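Local coordinates for 70 KDA protein (Xanthomonas sp., PDB 4B2N), which oxidatively cleaves rubber (latex) as a processive dioxygenase that carries two covalently bound c-type hemes, at residues P422-R434 / L633-Q645. Residues are numbered along the deposited sequence; the frame is centred on the assembly and turned at random.
Sequences PIETIRTDPRRMR and LYGNDNGGHDFTQ. With HEC (heme c), chain D.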
ATOM      1  N   PRO A 422      12.953   4.973 -14.273  1.00 19.19           N
ATOM      2  CA  PRO A 422      13.942   5.720 -13.502  1.00 18.84           C
ATOM      3  C   PRO A 422      13.446   7.094 -13.055  1.00 18.62           C
ATOM      4  O   PRO A 422      12.648   7.764 -13.760  1.00 18.43           O
ATOM      5  CB  PRO A 422      15.109   5.934 -14.494  1.00 20.73           C
ATOM      6  CG  PRO A 422      14.818   5.049 -15.686  1.00 22.73           C
ATOM      7  CD  PRO A 422      13.371   4.707 -15.676  1.00 20.94           C
ATOM      8  N   ILE A 423      13.905   7.503 -11.894  1.00 17.88           N
ATOM      9  CA  ILE A 423      13.464   8.781 -11.319  1.00 19.07           C
ATOM     10  C   ILE A 423      13.749   9.990 -12.276  1.00 19.54           C
ATOM     11  O   ILE A 423      13.062  10.972 -12.235  1.00 19.09           O
ATOM     12  CB  ILE A 423      14.026   8.951  -9.896  1.00 19.48           C
ATOM     13  CG1 ILE A 423      13.368  10.131  -9.148  1.00 18.58           C
ATOM     14  CG2 ILE A 423      15.559   9.148  -9.901  1.00 19.60           C
ATOM     15  CD1 ILE A 423      11.852   9.965  -8.938  1.00 19.70           C
ATOM     16  N   GLU A 424      14.787   9.901 -13.102  1.00 21.48           N
ATOM     17  CA  GLU A 424      15.169  11.051 -13.961  1.00 23.50           C
ATOM     18  C   GLU A 424      14.096  11.223 -15.036  1.00 22.61           C
ATOM     19  O   GLU A 424      13.995  12.302 -15.678  1.00 25.96           O
ATOM     20  CB  GLU A 424      16.533  10.775 -14.635  1.00 24.87           C
ATOM     21  CG  GLU A 424      17.651  10.706 -13.633  1.00 28.74           C
ATOM     22  CD  GLU A 424      17.846   9.323 -12.946  1.00 33.21           C
ATOM     23  OE1 GLU A 424      17.061   8.329 -13.161  1.00 24.18           O
ATOM     24  OE2 GLU A 424      18.857   9.247 -12.158  1.00 40.47           O
ATOM     25  N   THR A 425      13.361  10.142 -15.318  1.00 21.72           N
ATOM     26  CA  THR A 425      12.205  10.244 -16.201  1.00 21.42           C
ATOM     27  C   THR A 425      10.873  10.476 -15.537  1.00 21.37           C
ATOM     28  O   THR A 425      10.183  11.408 -15.911  1.00 20.20           O
ATOM     29  CB  THR A 425      12.184   9.312 -17.486  1.00 23.62           C
ATOM     30  OG1 THR A 425      10.882   8.724 -17.728  1.00 28.32           O
ATOM     31  CG2 THR A 425      13.217   8.366 -17.575  1.00 20.97           C
ATOM     32  N   ILE A 426      10.553   9.720 -14.461  1.00 18.37           N
ATOM     33  CA  ILE A 426       9.261   9.952 -13.819  1.00 19.34           C
ATOM     34  C   ILE A 426       9.165  11.268 -13.068  1.00 19.26           C
ATOM     35  O   ILE A 426       8.133  11.924 -13.172  1.00 20.16           O
ATOM     36  CB  ILE A 426       8.811   8.750 -12.931  1.00 17.59           C
ATOM     37  CG1 ILE A 426       7.414   9.016 -12.272  1.00 16.35           C
ATOM     38  CG2 ILE A 426       9.949   8.268 -12.036  1.00 16.13           C
ATOM     39  CD1 ILE A 426       6.327   9.033 -13.402  1.00 16.23           C
ATOM     40  N   ARG A 427      10.220  11.627 -12.324  1.00 20.19           N
ATOM     41  CA  ARG A 427      10.363  12.939 -11.650  1.00 20.89           C
ATOM     42  C   ARG A 427       9.216  13.274 -10.692  1.00 20.47           C
ATOM     43  O   ARG A 427       8.943  14.462 -10.416  1.00 19.27           O
ATOM     44  CB  ARG A 427      10.544  14.039 -12.668  1.00 23.10           C
ATOM     45  CG  ARG A 427      11.614  13.681 -13.681  1.00 29.61           C
ATOM     46  CD  ARG A 427      12.388  14.901 -14.182  1.00 39.83           C
ATOM     47  NE  ARG A 427      11.569  16.117 -14.245  1.00 50.65           N
ATOM     48  CZ  ARG A 427      10.571  16.310 -15.114  1.00 57.23           C
ATOM     49  NH1 ARG A 427      10.257  15.357 -15.977  1.00 54.20           N
ATOM     50  NH2 ARG A 427       9.885  17.442 -15.097  1.00 61.36           N
ATOM     51  N   THR A 428       8.512  12.249 -10.208  1.00 16.87           N
ATOM     52  CA  THR A 428       7.517  12.530  -9.163  1.00 17.73           C
ATOM     53  C   THR A 428       8.270  12.684  -7.862  1.00 18.29           C
ATOM     54  O   THR A 428       9.509  12.497  -7.803  1.00 18.74           O
ATOM     55  CB  THR A 428       6.552  11.360  -9.021  1.00 17.34           C
ATOM     56  OG1 THR A 428       7.318  10.158  -9.137  1.00 16.89           O
ATOM     57  CG2 THR A 428       5.492  11.415 -10.133  1.00 17.50           C
ATOM     58  N   ASP A 429       7.552  12.994  -6.789  1.00 18.49           N
ATOM     59  CA  ASP A 429       8.224  13.291  -5.519  1.00 19.08           C
ATOM     60  C   ASP A 429       9.244  12.224  -5.195  1.00 20.09           C
ATOM     61  O   ASP A 429       8.904  11.013  -5.100  1.00 18.40           O
ATOM     62  CB  ASP A 429       7.234  13.436  -4.374  1.00 19.33           C
ATOM     63  CG  ASP A 429       7.875  14.035  -3.164  1.00 20.27           C
ATOM     64  OD1 ASP A 429       8.735  13.368  -2.552  1.00 21.46           O
ATOM     65  OD2 ASP A 429       7.567  15.195  -2.852  1.00 18.19           O
ATOM     66  N   PRO A 430      10.483  12.642  -5.001  1.00 18.90           N
ATOM     67  CA  PRO A 430      11.528  11.618  -4.834  1.00 19.98           C
ATOM     68  C   PRO A 430      11.762  11.137  -3.416  1.00 17.65           C
ATOM     69  O   PRO A 430      12.651  10.324  -3.241  1.00 20.79           O
ATOM     70  CB  PRO A 430      12.789  12.346  -5.261  1.00 20.41           C
ATOM     71  CG  PRO A 430      12.522  13.767  -4.832  1.00 22.05           C
ATOM     72  CD  PRO A 430      11.051  14.017  -5.069  1.00 21.32           C
ATOM     73  N   ARG A 431      11.026  11.592  -2.399  1.00 18.40           N
ATOM     74  CA  ARG A 431      11.448  11.245  -1.025  1.00 18.05           C
ATOM     75  C   ARG A 431      11.313   9.742  -0.828  1.00 18.06           C
ATOM     76  O   ARG A 431      12.155   9.128  -0.148  1.00 17.75           O
ATOM     77  CB  ARG A 431      10.610  11.884   0.087  1.00 17.68           C
ATOM     78  CG  ARG A 431      10.595  13.411   0.116  1.00 21.23           C
ATOM     79  CD  ARG A 431      12.040  13.933   0.206  1.00 25.01           C
ATOM     80  NE  ARG A 431      12.037  15.382   0.416  1.00 29.77           N
ATOM     81  CZ  ARG A 431      13.103  16.122   0.719  1.00 32.10           C
ATOM     82  NH1 ARG A 431      14.293  15.550   0.874  1.00 30.80           N
ATOM     83  NH2 ARG A 431      12.952  17.449   0.884  1.00 32.26           N
ATOM     84  N   ARG A 432      10.247   9.157  -1.391  1.00 17.19           N
ATOM     85  CA  ARG A 432       9.984   7.756  -1.129  1.00 16.70           C
ATOM     86  C   ARG A 432      11.124   6.869  -1.717  1.00 19.66           C
ATOM     87  O   ARG A 432      11.517   5.887  -1.137  1.00 19.17           O
ATOM     88  CB  ARG A 432       8.649   7.352  -1.794  1.00 15.67           C
ATOM     89  CG  ARG A 432       8.407   5.826  -1.938  1.00 15.84           C
ATOM     90  CD  ARG A 432       8.441   5.141  -0.544  1.00 16.66           C
ATOM     91  NE  ARG A 432       8.176   3.722  -0.725  1.00 15.83           N
ATOM     92  CZ  ARG A 432       9.095   2.842  -1.135  1.00 18.00           C
ATOM     93  NH1 ARG A 432      10.380   3.224  -1.267  1.00 19.46           N
ATOM     94  NH2 ARG A 432       8.764   1.563  -1.341  1.00 17.65           N
ATOM     95  N   MET A 433      11.631   7.207  -2.895  1.00 22.39           N
ATOM     96  CA  MET A 433      12.636   6.354  -3.490  1.00 28.82           C
ATOM     97  C   MET A 433      13.980   6.296  -2.710  1.00 32.35           C
ATOM     98  O   MET A 433      14.819   5.417  -2.979  1.00 38.33           O
ATOM     99  CB  MET A 433      12.830   6.658  -4.988  1.00 30.74           C
ATOM    100  CG  MET A 433      13.699   7.848  -5.253  1.00 33.32           C
ATOM    101  SD  MET A 433      14.104   7.412  -6.925  1.00 41.84           S
ATOM    102  CE  MET A 433      15.483   6.287  -6.729  1.00 31.05           C
ATOM    103  N   ARG A 434      14.144   7.137  -1.700  1.00 31.51           N
ATOM    104  CA  ARG A 434      15.301   7.069  -0.800  1.00 30.67           C
ATOM    105  C   ARG A 434      15.161   6.127   0.405  1.00 32.56           C
ATOM    106  O   ARG A 434      16.102   5.944   1.188  1.00 29.15           O
ATOM    107  CB  ARG A 434      15.636   8.485  -0.276  1.00 38.49           C
ATOM    108  CG  ARG A 434      15.369   9.605  -1.294  1.00 41.67           C
ATOM    109  CD  ARG A 434      16.502   9.754  -2.276  1.00 42.83           C
ATOM    110  NE  ARG A 434      16.355  10.788  -3.326  1.00 47.47           N
ATOM    111  CZ  ARG A 434      16.114  12.095  -3.154  1.00 46.92           C
ATOM    112  NH1 ARG A 434      15.854  12.618  -1.958  1.00 47.12           N
ATOM    113  NH2 ARG A 434      16.065  12.888  -4.224  1.00 44.95           N
ATOM    114  N   LEU A 633       3.900  19.932   1.800  1.00 20.40           N
ATOM    115  CA  LEU A 633       4.509  19.188   2.889  1.00 23.06           C
ATOM    116  C   LEU A 633       5.557  18.230   2.325  1.00 21.49           C
ATOM    117  O   LEU A 633       5.540  17.890   1.121  1.00 22.52           O
ATOM    118  CB  LEU A 633       3.460  18.460   3.778  1.00 19.14           C
ATOM    119  CG  LEU A 633       2.321  19.369   4.287  1.00 20.80           C
ATOM    120  CD1 LEU A 633       1.384  18.441   5.072  1.00 20.31           C
ATOM    121  CD2 LEU A 633       2.771  20.536   5.151  1.00 20.86           C
ATOM    122  N   TYR A 634       6.484  17.838   3.192  1.00 20.84           N
ATOM    123  CA  TYR A 634       7.555  16.940   2.840  1.00 21.67           C
ATOM    124  C   TYR A 634       6.981  15.677   2.170  1.00 20.47           C
ATOM    125  O   TYR A 634       6.139  15.013   2.757  1.00 21.26           O
ATOM    126  CB  TYR A 634       8.291  16.547   4.136  1.00 23.52           C
ATOM    127  CG  TYR A 634       9.500  15.623   3.978  1.00 23.51           C
ATOM    128  CD1 TYR A 634       9.353  14.223   3.971  1.00 23.11           C
ATOM    129  CD2 TYR A 634      10.793  16.141   3.860  1.00 25.20           C
ATOM    130  CE1 TYR A 634      10.452  13.381   3.877  1.00 23.85           C
ATOM    131  CE2 TYR A 634      11.885  15.286   3.734  1.00 24.78           C
ATOM    132  CZ  TYR A 634      11.704  13.934   3.726  1.00 24.07           C
ATOM    133  OH  TYR A 634      12.791  13.116   3.617  1.00 26.12           O
ATOM    134  N   GLY A 635       7.456  15.364   0.962  1.00 18.28           N
ATOM    135  CA  GLY A 635       7.134  14.137   0.321  1.00 18.53           C
ATOM    136  C   GLY A 635       5.861  14.261  -0.476  1.00 19.59           C
ATOM    137  O   GLY A 635       5.490  13.294  -1.138  1.00 18.76           O
ATOM    138  N   ASN A 636       5.174  15.419  -0.403  1.00 18.39           N
ATOM    139  CA  ASN A 636       3.813  15.555  -0.916  1.00 17.57           C
ATOM    140  C   ASN A 636       3.779  16.230  -2.301  1.00 16.71           C
ATOM    141  O   ASN A 636       2.687  16.499  -2.791  1.00 15.85           O
ATOM    142  CB  ASN A 636       2.895  16.396   0.032  1.00 17.64           C
ATOM    143  CG  ASN A 636       2.140  15.521   1.065  1.00 16.96           C
ATOM    144  OD1 ASN A 636       2.449  14.322   1.269  1.00 17.98           O
ATOM    145  ND2 ASN A 636       1.116  16.089   1.666  1.00 18.56           N
ATOM    146  N   ASP A 637       4.926  16.482  -2.929  1.00 18.50           N
ATOM    147  CA  ASP A 637       4.927  17.271  -4.187  1.00 19.73           C
ATOM    148  C   ASP A 637       4.027  16.592  -5.225  1.00 18.93           C
ATOM    149  O   ASP A 637       3.908  15.351  -5.248  1.00 18.29           O
ATOM    150  CB  ASP A 637       6.370  17.425  -4.750  1.00 20.94           C
ATOM    151  CG  ASP A 637       6.413  18.295  -5.978  1.00 24.05           C
ATOM    152  OD1 ASP A 637       6.207  19.473  -5.785  1.00 27.47           O
ATOM    153  OD2 ASP A 637       6.636  17.816  -7.120  1.00 25.95           O
ATOM    154  N   ASN A 638       3.404  17.401  -6.113  1.00 18.93           N
ATOM    155  CA  ASN A 638       2.446  16.867  -7.047  1.00 18.96           C
ATOM    156  C   ASN A 638       3.037  16.929  -8.449  1.00 18.60           C
ATOM    157  O   ASN A 638       2.303  16.787  -9.409  1.00 19.06           O
ATOM    158  CB  ASN A 638       1.109  17.642  -6.985  1.00 18.91           C
ATOM    159  CG  ASN A 638       1.258  19.083  -7.441  1.00 19.76           C
ATOM    160  OD1 ASN A 638       2.364  19.604  -7.422  1.00 21.04           O
ATOM    161  ND2 ASN A 638       0.174  19.713  -7.864  1.00 19.23           N
ATOM    162  N   GLY A 639       4.349  17.128  -8.544  1.00 19.55           N
ATOM    163  CA  GLY A 639       5.016  17.373  -9.872  1.00 18.20           C
ATOM    164  C   GLY A 639       5.390  16.060 -10.484  1.00 18.73           C
ATOM    165  O   GLY A 639       5.260  15.009  -9.845  1.00 19.57           O
ATOM    166  N   GLY A 640       5.892  16.079 -11.719  1.00 19.52           N
ATOM    167  CA  GLY A 640       6.323  14.812 -12.318  1.00 20.50           C
ATOM    168  C   GLY A 640       5.339  14.170 -13.286  1.00 20.77           C
ATOM    169  O   GLY A 640       4.234  14.684 -13.535  1.00 20.25           O
ATOM    170  N   HIS A 641       5.753  13.055 -13.894  1.00 19.60           N
ATOM    171  CA  HIS A 641       4.954  12.433 -14.913  1.00 18.72           C
ATOM    172  C   HIS A 641       4.495  13.536 -15.888  1.00 19.99           C
ATOM    173  O   HIS A 641       3.360  13.547 -16.353  1.00 18.13           O
ATOM    174  CB  HIS A 641       3.761  11.749 -14.221  1.00 17.68           C
ATOM    175  CG  HIS A 641       3.063  10.732 -15.070  1.00 19.90           C
ATOM    176  ND1 HIS A 641       2.182  11.062 -16.035  1.00 19.38           N
ATOM    177  CD2 HIS A 641       3.110   9.349 -15.036  1.00 19.09           C
ATOM    178  CE1 HIS A 641       1.677   9.925 -16.562  1.00 19.60           C
ATOM    179  NE2 HIS A 641       2.256   8.895 -15.949  1.00 19.81           N
ATOM    180  N   ASP A 642       5.403  14.436 -16.191  1.00 20.42           N
ATOM    181  CA  ASP A 642       5.120  15.649 -16.962  1.00 23.37           C
ATOM    182  C   ASP A 642       5.157  15.468 -18.442  1.00 23.85           C
ATOM    183  O   ASP A 642       4.738  16.396 -19.180  1.00 23.43           O
ATOM    184  CB  ASP A 642       6.162  16.721 -16.630  1.00 26.30           C
ATOM    185  CG  ASP A 642       6.035  17.213 -15.255  1.00 30.76           C
ATOM    186  OD1 ASP A 642       4.989  17.820 -14.964  1.00 34.96           O
ATOM    187  OD2 ASP A 642       6.975  17.022 -14.444  1.00 36.42           O
ATOM    188  N   PHE A 643       5.661  14.321 -18.896  1.00 22.60           N
ATOM    189  CA  PHE A 643       5.664  14.001 -20.340  1.00 21.91           C
ATOM    190  C   PHE A 643       4.259  13.953 -20.932  1.00 23.26           C
ATOM    191  O   PHE A 643       4.100  14.002 -22.120  1.00 23.20           O
ATOM    192  CB  PHE A 643       6.361  12.690 -20.605  1.00 22.01           C
ATOM    193  CG  PHE A 643       6.139  11.657 -19.505  1.00 20.25           C
ATOM    194  CD1 PHE A 643       4.918  10.966 -19.403  1.00 20.72           C
ATOM    195  CD2 PHE A 643       7.151  11.405 -18.611  1.00 19.39           C
ATOM    196  CE1 PHE A 643       4.712  10.028 -18.353  1.00 22.01           C
ATOM    197  CE2 PHE A 643       6.946  10.500 -17.499  1.00 20.51           C
ATOM    198  CZ  PHE A 643       5.761   9.797 -17.428  1.00 18.49           C
ATOM    199  N   THR A 644       3.227  13.847 -20.106  1.00 20.35           N
ATOM    200  CA  THR A 644       1.865  13.985 -20.617  1.00 21.30           C
ATOM    201  C   THR A 644       1.464  15.402 -21.141  1.00 22.59           C
ATOM    202  O   THR A 644       0.436  15.575 -21.798  1.00 22.77           O
ATOM    203  CB  THR A 644       0.888  13.534 -19.571  1.00 20.86           C
ATOM    204  OG1 THR A 644       1.085  14.316 -18.387  1.00 22.47           O
ATOM    205  CG2 THR A 644       1.161  12.090 -19.216  1.00 20.15           C
ATOM    206  N   GLN A 645       2.256  16.398 -20.809  1.00 22.07           N
ATOM    207  CA  GLN A 645       2.000  17.791 -21.283  1.00 25.95           C
ATOM    208  C   GLN A 645       1.981  17.933 -22.801  1.00 24.63           C
ATOM    209  O   GLN A 645       1.407  18.882 -23.292  1.00 25.75           O
ATOM    210  CB  GLN A 645       3.069  18.722 -20.750  1.00 25.97           C
ATOM    211  CG  GLN A 645       4.378  18.561 -21.491  1.00 31.12           C
ATOM    212  CD  GLN A 645       5.561  19.008 -20.663  1.00 36.73           C
ATOM    213  OE1 GLN A 645       5.412  19.740 -19.677  1.00 43.62           O
ATOM    214  NE2 GLN A 645       6.756  18.539 -21.034  1.00 41.68           N
TER
HETATM  215 FE   HEC D 701       1.966   6.945 -16.123  1.00 18.49          FE
HETATM  216  CHA HEC D 701       1.565   6.991 -12.691  1.00 16.76           C
HETATM  217  CHB HEC D 701      -1.564   7.040 -16.619  1.00 17.69           C
HETATM  218  CHC HEC D 701       2.337   7.413 -19.488  1.00 18.35           C
HETATM  219  CHD HEC D 701       5.155   5.782 -15.759  1.00 17.68           C
HETATM  220  NA  HEC D 701       0.352   6.887 -14.905  1.00 18.57           N
HETATM  221  C1A HEC D 701       0.371   7.069 -13.500  1.00 18.22           C
HETATM  222  C2A HEC D 701      -0.980   7.195 -12.957  1.00 17.18           C
HETATM  223  C3A HEC D 701      -1.896   7.197 -14.112  1.00 18.27           C
HETATM  224  C4A HEC D 701      -1.043   7.083 -15.277  1.00 18.09           C
HETATM  225  CMA HEC D 701      -3.404   7.283 -14.043  1.00 16.76           C
HETATM  226  CAA HEC D 701      -1.401   7.201 -11.490  1.00 17.16           C
HETATM  227  CBA HEC D 701      -1.428   5.661 -11.171  1.00 16.35           C
HETATM  228  CGA HEC D 701      -1.598   5.424  -9.662  1.00 16.37           C
HETATM  229  O1A HEC D 701      -1.542   6.437  -8.918  1.00 15.45           O
HETATM  230  O2A HEC D 701      -1.836   4.277  -9.134  1.00 16.75           O
HETATM  231  NB  HEC D 701       0.576   7.198 -17.756  1.00 19.52           N
HETATM  232  C1B HEC D 701      -0.755   7.206 -17.819  1.00 18.30           C
HETATM  233  C2B HEC D 701      -1.342   7.398 -19.149  1.00 19.50           C
HETATM  234  C3B HEC D 701      -0.148   7.532 -20.004  1.00 18.74           C
HETATM  235  C4B HEC D 701       0.946   7.392 -19.057  1.00 19.13           C
HETATM  236  CMB HEC D 701      -2.813   7.432 -19.495  1.00 19.00           C
HETATM  237  CAB HEC D 701      -0.071   7.801 -21.492  1.00 19.89           C
HETATM  238  CBB HEC D 701      -0.531   9.067 -21.864  1.00 18.72           C
HETATM  239  NC  HEC D 701       3.380   6.532 -17.389  1.00 19.01           N
HETATM  240  C1C HEC D 701       3.471   6.932 -18.752  1.00 19.09           C
HETATM  241  C2C HEC D 701       4.787   6.767 -19.358  1.00 19.58           C
HETATM  242  C3C HEC D 701       5.601   6.282 -18.272  1.00 18.96           C
HETATM  243  C4C HEC D 701       4.734   6.241 -17.061  1.00 19.54           C
HETATM  244  CMC HEC D 701       5.205   7.040 -20.794  1.00 18.53           C
HETATM  245  CAC HEC D 701       7.063   5.970 -18.389  1.00 22.14           C
HETATM  246  CBC HEC D 701       7.998   6.808 -18.877  1.00 21.32           C
HETATM  247  ND  HEC D 701       3.083   6.410 -14.576  1.00 17.43           N
HETATM  248  C1D HEC D 701       4.358   6.037 -14.548  1.00 17.12           C
HETATM  249  C2D HEC D 701       4.980   5.806 -13.251  1.00 17.15           C
HETATM  250  C3D HEC D 701       3.929   6.176 -12.332  1.00 16.67           C
HETATM  251  C4D HEC D 701       2.842   6.550 -13.232  1.00 17.49           C
HETATM  252  CMD HEC D 701       6.377   5.334 -12.941  1.00 16.40           C
HETATM  253  CAD HEC D 701       3.984   6.143 -10.822  1.00 16.40           C
HETATM  254  CBD HEC D 701       4.320   7.585 -10.411  1.00 16.60           C
HETATM  255  CGD HEC D 701       4.376   7.763  -8.912  1.00 15.52           C
HETATM  256  O1D HEC D 701       5.364   8.251  -8.349  1.00 18.01           O
HETATM  257  O2D HEC D 701       3.402   7.358  -8.313  1.00 14.23           O
HETATM  258  O   HOH W   1       8.200  13.684 -16.008  1.00 22.18           O
HETATM  259  O   HOH W   2       8.442  15.910  -7.740  1.00 32.97           O
HETATM  260  O   HOH W   3       4.833  13.669  -7.504  1.00 19.01           O
HETATM  261  O   HOH W   4       9.472  16.728  -0.298  1.00 34.71           O
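Y634 offers one ring face to R431, whose guanidinium lies nearly parallel to it, the planes 18° apart and CE2 of Y634 3.3 Å from NE of R431. CG of R431, anti to the carbonyl carbon (chi1 -60°), sits over the ring in a CH-pi contact, and the bend at chi2 carries the chain on across the ring, while the phenol OH bonds to the carbonyl of H282. The type II turn L633-N636 brings G635 against the D429 carboxylate, and a water joins the G635 amide to NE of R431. That carboxylate is shared: OD2 accepts from the D637 amide N (2.9 Å) on the anti side, tilted out of the carboxylate plane, and OD1 closes an Asx turn to the R431 amide. D637 forms its own Asx turn to the G639 amide. CA of G640 packs against the carbonyl oxygens of I426 and R427, a close backbone approach at a residue without a side chain. Next, the H641 amide N donates to O of I426 (2.7 Å), an almost straight bond. With CG1 anti to the backbone N (chi1 -179°), I426 brings CD1 to the edge of the imidazole, 3.6 Å from CD2 of H641. NE2 of H641 binds the heme iron at 2.0 Å, with H394 as the other axial ligand, and OG1 of T428 donates to propionate O1D (2.8 Å). D642 OD2 forms a salt bridge with NH2 of R427 (3.0 Å), and F643 packs CE1 over the imidazole face. Bis-histidine ligation occupies both axial positions, consistent with electron transfer at this heme rather than oxygen binding.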